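Local coordinates for protein putative oxidoreductase (Salmonella enterica subsp. enterica serovar Typhimurium, PDB 3NX4) that binds NADP and, as a medium-chain dehydrogenase/reductase of the enoyl reductase type, probably reduces acryloyl-CoA with NADPH as hydride donor, at residues 139-144 and 234-239; 149-154 and 225-230; 188-193 and 291-296. All blocks are in the same frame, centred on the assembly; numbering follows the deposited sequence.

Contact 1. Residues 139-144 and 234-239; sequences EDAGIR and GGCVAA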
loop_
_atom_site.group_PDB
_atom_site.type_symbol
_atom_site.label_atom_id
_atom_site.label_comp_id
_atom_site.label_asym_id
_atom_site.label_seq_id
_atom_site.Cartn_x
_atom_site.Cartn_y
_atom_site.Cartn_z
ATOM N N GLU A 139 -5.999 -7.020 -9.149
ATOM C CA GLU A 139 -7.409 -7.397 -9.203
ATOM C C GLU A 139 -8.148 -7.110 -7.881
ATOM O O GLU A 139 -9.272 -6.588 -7.891
ATOM C CB GLU A 139 -7.558 -8.874 -9.596
ATOM C CG GLU A 139 -7.159 -9.151 -11.023
ATOM C CD GLU A 139 -7.129 -10.637 -11.376
ATOM O OE1 GLU A 139 -7.208 -11.488 -10.459
ATOM O OE2 GLU A 139 -7.033 -10.949 -12.584
ATOM N N ASP A 140 -7.533 -7.465 -6.755
ATOM C CA ASP A 140 -8.082 -7.141 -5.436
ATOM C C ASP A 140 -8.349 -5.638 -5.304
ATOM O O ASP A 140 -9.268 -5.214 -4.607
ATOM C CB ASP A 140 -7.108 -7.552 -4.321
ATOM C CG ASP A 140 -7.020 -9.064 -4.130
ATOM O OD1 ASP A 140 -7.864 -9.801 -4.688
ATOM O OD2 ASP A 140 -6.105 -9.509 -3.399
ATOM N N ALA A 141 -7.517 -4.832 -5.949
ATOM C CA ALA A 141 -7.636 -3.376 -5.871
ATOM C C ALA A 141 -8.664 -2.848 -6.866
ATOM O O ALA A 141 -8.929 -1.646 -6.919
ATOM C CB ALA A 141 -6.261 -2.718 -6.114
ATOM N N GLY A 142 -9.230 -3.747 -7.668
ATOM C CA GLY A 142 -10.235 -3.360 -8.645
ATOM C C GLY A 142 -9.657 -2.756 -9.921
ATOM O O GLY A 142 -10.356 -2.069 -10.663
ATOM N N ILE A 143 -8.380 -3.004 -10.184
ATOM C CA ILE A 143 -7.774 -2.501 -11.427
ATOM C C ILE A 143 -8.145 -3.393 -12.620
ATOM O O ILE A 143 -7.669 -4.517 -12.724
ATOM C CB ILE A 143 -6.231 -2.413 -11.348
ATOM C CG1 ILE A 143 -5.772 -1.646 -10.101
ATOM C CG2 ILE A 143 -5.685 -1.736 -12.607
ATOM C CD1 ILE A 143 -6.473 -0.305 -9.904
ATOM N N ARG A 144 -8.998 -2.890 -13.511
ATOM C CA ARG A 144 -9.487 -3.677 -14.645
ATOM C C ARG A 144 -8.787 -3.186 -15.919
ATOM O O ARG A 144 -8.288 -2.061 -15.954
ATOM C CB ARG A 144 -10.998 -3.482 -14.814
ATOM C CG ARG A 144 -11.841 -3.814 -13.576
ATOM C CD ARG A 144 -13.288 -3.349 -13.774
ATOM N NE ARG A 144 -13.375 -1.902 -13.972
ATOM C CZ ARG A 144 -14.508 -1.240 -14.183
ATOM N NH1 ARG A 144 -15.674 -1.895 -14.233
ATOM N NH2 ARG A 144 -14.477 0.080 -14.339
ATOM N N GLY A 234 -6.207 6.588 -7.020
ATOM C CA GLY A 234 -6.770 5.274 -6.716
ATOM C C GLY A 234 -6.017 4.091 -7.335
ATOM O O GLY A 234 -6.467 2.948 -7.274
ATOM N N GLY A 235 -4.860 4.361 -7.929
ATOM C CA GLY A 235 -4.050 3.308 -8.535
ATOM C C GLY A 235 -3.442 2.364 -7.504
ATOM O O GLY A 235 -3.400 2.681 -6.316
ATOM N N CYS A 236 -2.979 1.197 -7.960
ATOM C CA CYS A 236 -2.341 0.221 -7.075
ATOM C C CYS A 236 -0.992 -0.252 -7.613
ATOM O O CYS A 236 -0.869 -0.634 -8.776
ATOM C CB CYS A 236 -3.252 -0.999 -6.884
ATOM S SG CYS A 236 -2.517 -2.335 -5.835
ATOM N N VAL A 237 0.016 -0.244 -6.753
ATOM C CA VAL A 237 1.292 -0.843 -7.091
ATOM C C VAL A 237 1.473 -2.138 -6.310
ATOM O O VAL A 237 1.414 -2.132 -5.081
ATOM C CB VAL A 237 2.468 0.073 -6.710
ATOM C CG1 VAL A 237 3.796 -0.612 -7.098
ATOM C CG2 VAL A 237 2.336 1.427 -7.381
ATOM N N ALA A 238 1.693 -3.247 -7.018
ATOM C CA ALA A 238 2.092 -4.498 -6.383
ATOM C C ALA A 238 3.623 -4.571 -6.412
ATOM O O ALA A 238 4.230 -4.596 -7.472
ATOM C CB ALA A 238 1.463 -5.710 -7.108
ATOM N N ALA A 239 4.243 -4.568 -5.239
ATOM C CA ALA A 239 5.696 -4.527 -5.145
ATOM C C ALA A 239 6.222 -5.848 -4.610
ATOM O O ALA A 239 5.766 -6.324 -3.561
ATOM C CB ALA A 239 6.126 -3.379 -4.226
#

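Contact 2. Residues 149-154 and 225-230; sequences EVVVTG and AKVLAQ. With NAP (NADP nicotinamide-adenine-dinucleotide phosphate), chain C.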
loop_
_atom_site.group_PDB
_atom_site.type_symbol
_atom_site.label_atom_id
_atom_site.label_comp_id
_atom_site.label_asym_id
_atom_site.label_seq_id
_atom_site.Cartn_x
_atom_site.Cartn_y
_atom_site.Cartn_z
ATOM N N GLU A 149 -3.499 1.932 -18.151
ATOM C CA GLU A 149 -2.286 1.193 -18.483
ATOM C C GLU A 149 -1.616 0.635 -17.229
ATOM O O GLU A 149 -1.634 1.264 -16.183
ATOM C CB GLU A 149 -1.333 2.141 -19.245
ATOM C CG GLU A 149 -0.142 1.483 -19.878
ATOM C CD GLU A 149 0.585 2.440 -20.845
ATOM O OE1 GLU A 149 0.092 3.574 -21.067
ATOM O OE2 GLU A 149 1.643 2.054 -21.375
ATOM N N VAL A 150 -1.026 -0.551 -17.336
ATOM C CA VAL A 150 -0.275 -1.137 -16.226
ATOM C C VAL A 150 1.223 -1.210 -16.545
ATOM O O VAL A 150 1.617 -1.741 -17.596
ATOM C CB VAL A 150 -0.812 -2.525 -15.894
ATOM C CG1 VAL A 150 0.043 -3.210 -14.817
ATOM C CG2 VAL A 150 -2.275 -2.417 -15.429
ATOM N N VAL A 151 2.060 -0.652 -15.670
ATOM C CA VAL A 151 3.509 -0.675 -15.910
ATOM C C VAL A 151 4.188 -1.823 -15.147
ATOM O O VAL A 151 3.844 -2.104 -13.994
ATOM C CB VAL A 151 4.170 0.692 -15.583
ATOM C CG1 VAL A 151 3.986 1.043 -14.134
ATOM C CG2 VAL A 151 5.660 0.685 -15.959
ATOM N N VAL A 152 5.137 -2.492 -15.805
ATOM C CA VAL A 152 5.914 -3.576 -15.192
ATOM C C VAL A 152 7.373 -3.152 -15.248
ATOM O O VAL A 152 7.879 -2.863 -16.322
ATOM C CB VAL A 152 5.768 -4.915 -15.985
ATOM C CG1 VAL A 152 6.627 -6.039 -15.353
ATOM C CG2 VAL A 152 4.309 -5.337 -16.069
ATOM N N THR A 153 8.039 -3.101 -14.100
ATOM C CA THR A 153 9.442 -2.706 -14.041
ATOM C C THR A 153 10.307 -3.974 -13.978
ATOM O O THR A 153 9.782 -5.071 -13.786
ATOM C CB THR A 153 9.721 -1.782 -12.836
ATOM O OG1 THR A 153 9.487 -2.492 -11.617
ATOM C CG2 THR A 153 8.793 -0.548 -12.873
ATOM N N GLY A 154 11.617 -3.835 -14.167
ATOM C CA GLY A 154 12.472 -5.009 -14.325
ATOM C C GLY A 154 11.840 -6.010 -15.284
ATOM O O GLY A 154 11.880 -7.213 -15.056
ATOM N N ALA A 225 9.966 4.501 -6.475
ATOM C CA ALA A 225 9.583 5.819 -5.982
ATOM C C ALA A 225 8.942 6.655 -7.086
ATOM O O ALA A 225 7.944 7.329 -6.857
ATOM C CB ALA A 225 10.778 6.537 -5.394
ATOM N N LYS A 226 9.504 6.601 -8.291
ATOM C CA LYS A 226 8.955 7.397 -9.386
ATOM C C LYS A 226 7.648 6.814 -9.915
ATOM O O LYS A 226 6.718 7.550 -10.241
ATOM C CB LYS A 226 9.956 7.562 -10.529
ATOM C CG LYS A 226 9.442 8.539 -11.583
ATOM C CD LYS A 226 10.564 9.282 -12.278
ATOM C CE LYS A 226 10.006 10.207 -13.342
ATOM N NZ LYS A 226 11.071 10.685 -14.243
ATOM N N VAL A 227 7.588 5.493 -10.014
ATOM C CA VAL A 227 6.326 4.825 -10.344
ATOM C C VAL A 227 5.217 5.250 -9.379
ATOM O O VAL A 227 4.110 5.571 -9.808
ATOM C CB VAL A 227 6.486 3.295 -10.400
ATOM C CG1 VAL A 227 5.124 2.602 -10.461
ATOM C CG2 VAL A 227 7.346 2.909 -11.634
ATOM N N LEU A 228 5.512 5.271 -8.083
ATOM C CA LEU A 228 4.521 5.768 -7.121
ATOM C C LEU A 228 4.072 7.194 -7.431
ATOM O O LEU A 228 2.889 7.498 -7.316
ATOM C CB LEU A 228 5.036 5.693 -5.683
ATOM C CG LEU A 228 5.138 4.291 -5.086
ATOM C CD1 LEU A 228 6.024 4.331 -3.852
ATOM C CD2 LEU A 228 3.755 3.749 -4.760
ATOM N N ALA A 229 5.010 8.057 -7.822
ATOM C CA ALA A 229 4.698 9.459 -8.133
ATOM C C ALA A 229 3.861 9.625 -9.410
ATOM O O ALA A 229 3.259 10.685 -9.640
ATOM C CB ALA A 229 5.999 10.299 -8.225
ATOM N N GLN A 230 3.824 8.568 -10.220
ATOM C CA GLN A 230 3.133 8.555 -11.509
ATOM C C GLN A 230 1.799 7.801 -11.504
ATOM O O GLN A 230 1.187 7.613 -12.561
ATOM C CB GLN A 230 4.031 7.879 -12.560
ATOM C CG GLN A 230 5.275 8.694 -12.952
ATOM C CD GLN A 230 6.220 7.919 -13.865
ATOM O OE1 GLN A 230 6.211 6.692 -13.890
ATOM N NE2 GLN A 230 7.049 8.648 -14.616
HETATM P PA NAP C . 15.478 -11.011 -12.479
HETATM O O1A NAP C . 15.101 -12.059 -13.442
HETATM O O2A NAP C . 16.913 -10.789 -12.238
HETATM O O5B NAP C . 14.749 -9.639 -12.848
HETATM C C5B NAP C . 15.200 -8.451 -12.259
HETATM C C4B NAP C . 15.131 -7.405 -13.362
HETATM O O4B NAP C . 15.360 -6.143 -12.799
HETATM C C3B NAP C . 16.207 -7.610 -14.431
HETATM O O3B NAP C . 15.709 -8.394 -15.498
HETATM C C2B NAP C . 16.495 -6.195 -14.895
HETATM O O2B NAP C . 15.570 -5.895 -15.913
HETATM C C1B NAP C . 16.135 -5.347 -13.686
HETATM N N9A NAP C . 17.328 -4.907 -12.949
HETATM C C8A NAP C . 18.410 -5.667 -12.577
HETATM N N7A NAP C . 19.265 -4.870 -11.891
HETATM C C5A NAP C . 18.738 -3.631 -11.809
HETATM C C6A NAP C . 19.187 -2.450 -11.232
HETATM N N6A NAP C . 20.353 -2.396 -10.600
HETATM N N1A NAP C . 18.406 -1.325 -11.315
HETATM C C2A NAP C . 17.194 -1.364 -11.971
HETATM N N3A NAP C . 16.753 -2.536 -12.551
HETATM C C4A NAP C . 17.518 -3.646 -12.470
HETATM O O3 NAP C . 14.824 -11.350 -11.040
HETATM P PN NAP C . 13.445 -12.089 -10.694
HETATM O O1N NAP C . 13.692 -13.511 -10.361
HETATM O O2N NAP C . 12.497 -11.753 -11.781
HETATM O O5D NAP C . 13.071 -11.277 -9.354
HETATM C C5D NAP C . 12.824 -9.895 -9.451
HETATM C C4D NAP C . 12.863 -9.271 -8.065
HETATM O O4D NAP C . 11.789 -9.791 -7.319
HETATM C C3D NAP C . 14.130 -9.645 -7.314
HETATM O O3D NAP C . 14.534 -8.549 -6.522
HETATM C C2D NAP C . 13.704 -10.787 -6.420
HETATM O O2D NAP C . 14.460 -10.825 -5.234
HETATM C C1D NAP C . 12.268 -10.393 -6.135
HETATM N N1N NAP C . 11.393 -11.517 -5.783
HETATM C C2N NAP C . 10.804 -11.506 -4.552
HETATM C C3N NAP C . 9.942 -12.525 -4.156
HETATM C C7N NAP C . 8.958 -12.201 -3.066
HETATM O O7N NAP C . 8.544 -13.200 -2.171
HETATM N N7N NAP C . 8.502 -10.957 -2.979
HETATM C C4N NAP C . 9.683 -13.571 -5.042
HETATM C C5N NAP C . 10.289 -13.570 -6.305
HETATM C C6N NAP C . 11.138 -12.526 -6.668
HETATM P P2B NAP C . 15.988 -4.943 -17.157
HETATM O O1X NAP C . 14.928 -5.112 -18.211
HETATM O O2X NAP C . 16.032 -3.505 -16.701
HETATM O O3X NAP C . 17.334 -5.394 -17.657
#

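Contact 3. Residues 188-193 and 291-296; sequences KSLGAN and YAQAAT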
loop_
_atom_site.group_PDB
_atom_site.type_symbol
_atom_site.label_atom_id
_atom_site.label_comp_id
_atom_site.label_asym_id
_atom_site.label_seq_id
_atom_site.Cartn_x
_atom_site.Cartn_y
_atom_site.Cartn_z
ATOM N N LYS A 188 8.381 -7.034 -26.529
ATOM C CA LYS A 188 7.294 -6.909 -27.492
ATOM C C LYS A 188 6.655 -8.270 -27.772
ATOM O O LYS A 188 5.428 -8.383 -27.860
ATOM C CB LYS A 188 7.778 -6.256 -28.797
ATOM C CG LYS A 188 8.098 -4.760 -28.644
ATOM C CD LYS A 188 8.706 -4.180 -29.933
ATOM C CE LYS A 188 9.288 -2.770 -29.734
ATOM N NZ LYS A 188 8.252 -1.728 -29.456
ATOM N N SER A 189 7.478 -9.308 -27.886
ATOM C CA SER A 189 6.948 -10.633 -28.208
ATOM C C SER A 189 6.129 -11.221 -27.045
ATOM O O SER A 189 5.222 -12.025 -27.262
ATOM C CB SER A 189 8.064 -11.597 -28.626
ATOM O OG SER A 189 8.803 -12.038 -27.500
ATOM N N LEU A 190 6.456 -10.821 -25.819
ATOM C CA LEU A 190 5.693 -11.239 -24.638
ATOM C C LEU A 190 4.335 -10.541 -24.546
ATOM O O LEU A 190 3.428 -11.006 -23.838
ATOM C CB LEU A 190 6.486 -10.976 -23.363
ATOM C CG LEU A 190 7.687 -11.867 -23.062
ATOM C CD1 LEU A 190 8.414 -11.336 -21.837
ATOM C CD2 LEU A 190 7.237 -13.294 -22.834
ATOM N N GLY A 191 4.207 -9.420 -25.253
ATOM C CA GLY A 191 2.954 -8.685 -25.315
ATOM C C GLY A 191 3.008 -7.245 -24.821
ATOM O O GLY A 191 1.972 -6.581 -24.736
ATOM N N ALA A 192 4.197 -6.747 -24.491
ATOM C CA ALA A 192 4.314 -5.354 -24.040
ATOM C C ALA A 192 3.881 -4.406 -25.154
ATOM O O ALA A 192 4.302 -4.556 -26.293
ATOM C CB ALA A 192 5.719 -5.040 -23.586
ATOM N N ASN A 193 3.019 -3.448 -24.822
ATOM C CA ASN A 193 2.499 -2.509 -25.811
ATOM C C ASN A 193 3.375 -1.264 -25.932
ATOM O O ASN A 193 3.370 -0.579 -26.951
ATOM C CB ASN A 193 1.076 -2.083 -25.423
ATOM C CG ASN A 193 0.132 -3.257 -25.309
ATOM O OD1 ASN A 193 -0.126 -3.751 -24.209
ATOM N ND2 ASN A 193 -0.351 -3.748 -26.451
ATOM N N TYR A 291 5.965 -20.371 -22.365
ATOM C CA TYR A 291 6.935 -21.348 -21.878
ATOM C C TYR A 291 8.111 -21.496 -22.858
ATOM O O TYR A 291 9.271 -21.583 -22.456
ATOM C CB TYR A 291 6.246 -22.695 -21.632
ATOM C CG TYR A 291 5.082 -22.606 -20.658
ATOM C CD1 TYR A 291 5.300 -22.557 -19.289
ATOM C CD2 TYR A 291 3.766 -22.565 -21.113
ATOM C CE1 TYR A 291 4.238 -22.468 -18.397
ATOM C CE2 TYR A 291 2.697 -22.485 -20.231
ATOM C CZ TYR A 291 2.936 -22.431 -18.870
ATOM O OH TYR A 291 1.873 -22.354 -17.974
ATOM N N ALA A 292 7.801 -21.505 -24.148
ATOM C CA ALA A 292 8.836 -21.520 -25.179
ATOM C C ALA A 292 9.665 -20.220 -25.240
ATOM O O ALA A 292 10.889 -20.262 -25.341
ATOM C CB ALA A 292 8.211 -21.824 -26.534
ATOM N N GLN A 293 9.007 -19.065 -25.176
ATOM C CA GLN A 293 9.714 -17.783 -25.306
ATOM C C GLN A 293 10.621 -17.438 -24.120
ATOM O O GLN A 293 11.689 -16.857 -24.296
ATOM C CB GLN A 293 8.716 -16.629 -25.487
ATOM C CG GLN A 293 7.953 -16.649 -26.799
ATOM C CD GLN A 293 6.917 -15.537 -26.877
ATOM O OE1 GLN A 293 6.579 -14.919 -25.872
ATOM N NE2 GLN A 293 6.405 -15.285 -28.074
ATOM N N ALA A 294 10.173 -17.759 -22.913
ATOM C CA ALA A 294 10.813 -17.255 -21.700
ATOM C C ALA A 294 11.926 -18.150 -21.163
ATOM O O ALA A 294 12.829 -17.689 -20.469
ATOM C CB ALA A 294 9.768 -17.047 -20.619
ATOM N N ALA A 295 11.849 -19.436 -21.462
ATOM C CA ALA A 295 12.721 -20.393 -20.801
ATOM C C ALA A 295 14.086 -20.576 -21.469
ATOM O O ALA A 295 14.195 -20.641 -22.691
ATOM C CB ALA A 295 12.021 -21.735 -20.679
ATOM N N THR A 296 15.121 -20.664 -20.645
ATOM C CA THR A 296 16.400 -21.198 -21.077
ATOM C C THR A 296 16.726 -22.392 -20.194
ATOM O O THR A 296 16.818 -22.257 -18.969
ATOM C CB THR A 296 17.521 -20.160 -20.970
ATOM O OG1 THR A 296 17.192 -19.034 -21.782
ATOM C CG2 THR A 296 18.839 -20.747 -21.449
#

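Contact 1. Residues 139-144 and 234-239
Gly-142 N donates a 2.9 Å hydrogen bond to Glu-139 O, and this bond closes the end of helix 118-140 beside Ala-141 and Ile-143, the two residues that press on Cys-236. Gly-142 has a positive phi of 80° and completes a Schellman motif; its two neighbours, Ala-141 and Ile-143, both point their CB atoms at strand 235-239. Ala-141 sits nearest, its CA 6.5 Å from the CA of Cys-236. Its CB is only 3.5 Å from Cys-236 CB, a tight methyl-to-methylene contact, and Ala-141 CB also lies 3.8 Å from Cys-236 SG. The sulfur is carried anti to the backbone N of Cys-236 (chi1 178°), beside the cysteine's own carbonyl carbon, which lays it alongside the alanine methyl. Strand 235-239 is the fifth in the 3-2-1-4-5-6 order of the Rossmann-type parallel sheet that forms the coenzyme domain, with Cys-236 making its backbone bonds to Ala-213 and Ala-215 on one flank and Gly-235 bonding to Arg-261 on the other. Ile-143 comes at the same cysteine with its longer branch: CG1 reaches 4.1 Å from Cys-236 CB, and the terminal CD1 passes 4.2 Å from Gly-234 O, where the chain turns a corner into the strand. With CG1 anti to the carbonyl carbon (chi1 -51°), CG2 points away from the cysteine. The carbonyl of Ile-143 is bonded to the hydroxyl of Tyr-172. Arg-261 lies against both Ala-141 and Cys-236, and Leu-138 of helix 118-140 also touches the cysteine.

Contact 2. Residues 149-154 and 225-230
Val-227 on helix 221-229 meets Val-151 of strand 150-152, the first of the Rossmann-type sheet, and Thr-153 just past its end, a helix-on-sheet contact in the coenzyme domain. Going along the helix, Ala-225 O accepts a 3.2 Å bond from Ala-229 N and keeps this turn helical. Val-227 then spreads its two methyls along the strand: CG1 lies 4.1 Å from Val-151 CG1, and CG2 lies 3.9 Å from Thr-153 CG2. The threonine offers only its methyl here, because at chi1 64° its OG1 is swung off to bond Asp-217 OD1. Val-152, between the two, packs on helix 158-169 on the other face of the sheet. One residue past the threonine, Gly-154 CA comes 3.5 Å from O4B of the NADP adenosine ribose, so the strand packed under Val-227 leads straight to the coenzyme. Further along the second segment, Gln-230 N still bonds Val-227 O at 3.0 Å, and Gln-230 OE1 accepts from Trp-212 NE1, the indole against which Val-151 also packs.

Contact 3. Residues 188-193 and 291-296
Leu-190 and Gln-293 bring their CA atoms to 7.7 Å, where the C-terminal end of helix 184-190 faces the last turn of helix 288-294. Gly-191, with phi 121°, ends the first helix in a Schellman motif, its N bonded to Lys-188 O at 3.1 Å. The glutamine spans the gap, its chain extended beyond CG (chi2 176°), and brings its amide end-on to the carbonyl of Ser-189. That oxygen lies beyond CD, near the prolongation of CG-CD. Gln-293 OE1 is 3.5 Å from Ser-189 O, but both are acceptors. Gln-293 NE2 is 3.6 Å from Ser-189 O, yet the CD-NE2-O angle of 96° is far from an N-H direction, so it is not bonded either. The serine hydroxyl is bonded back to Tyr-186 O. The helices belong to different parts of the enzyme: 184-190 to the Rossmann-type coenzyme domain, whereas 288-294 runs directly into strand 295-299, which pairs in parallel with 318-322 in the mixed sheet of the GroES-like part. Leu-190 runs antiparallel alongside the glutamine side chain, its CD2 methyl 3.5 Å from Gln-293 OE1, and is backed by Ser-161 and Val-164 of helix 158-169.

In the fold
From the N terminus, the chain passes through the GroES-like part before helix 118-140 leads into the coenzyme domain. Contact 1 opens first, at 139-144, and closes at strand 235-239, after contact 2 has closed at 225-230. Within its span, then, lies contact 2, where strand 150-152 is covered by helix 221-229; the two touch through Val-237 CG2 and Leu-228 CD2, 3.8 Å apart, and both serve the same parallel sheet. Contact 3 starts inside both loops, at 188-193, but closes beyond them at 291-296, so it crosses each. It does not touch contact 2, with nearest atoms about 6 Å apart, and ties the coenzyme domain to the GroES-like part's mixed sheet through strand 295-299.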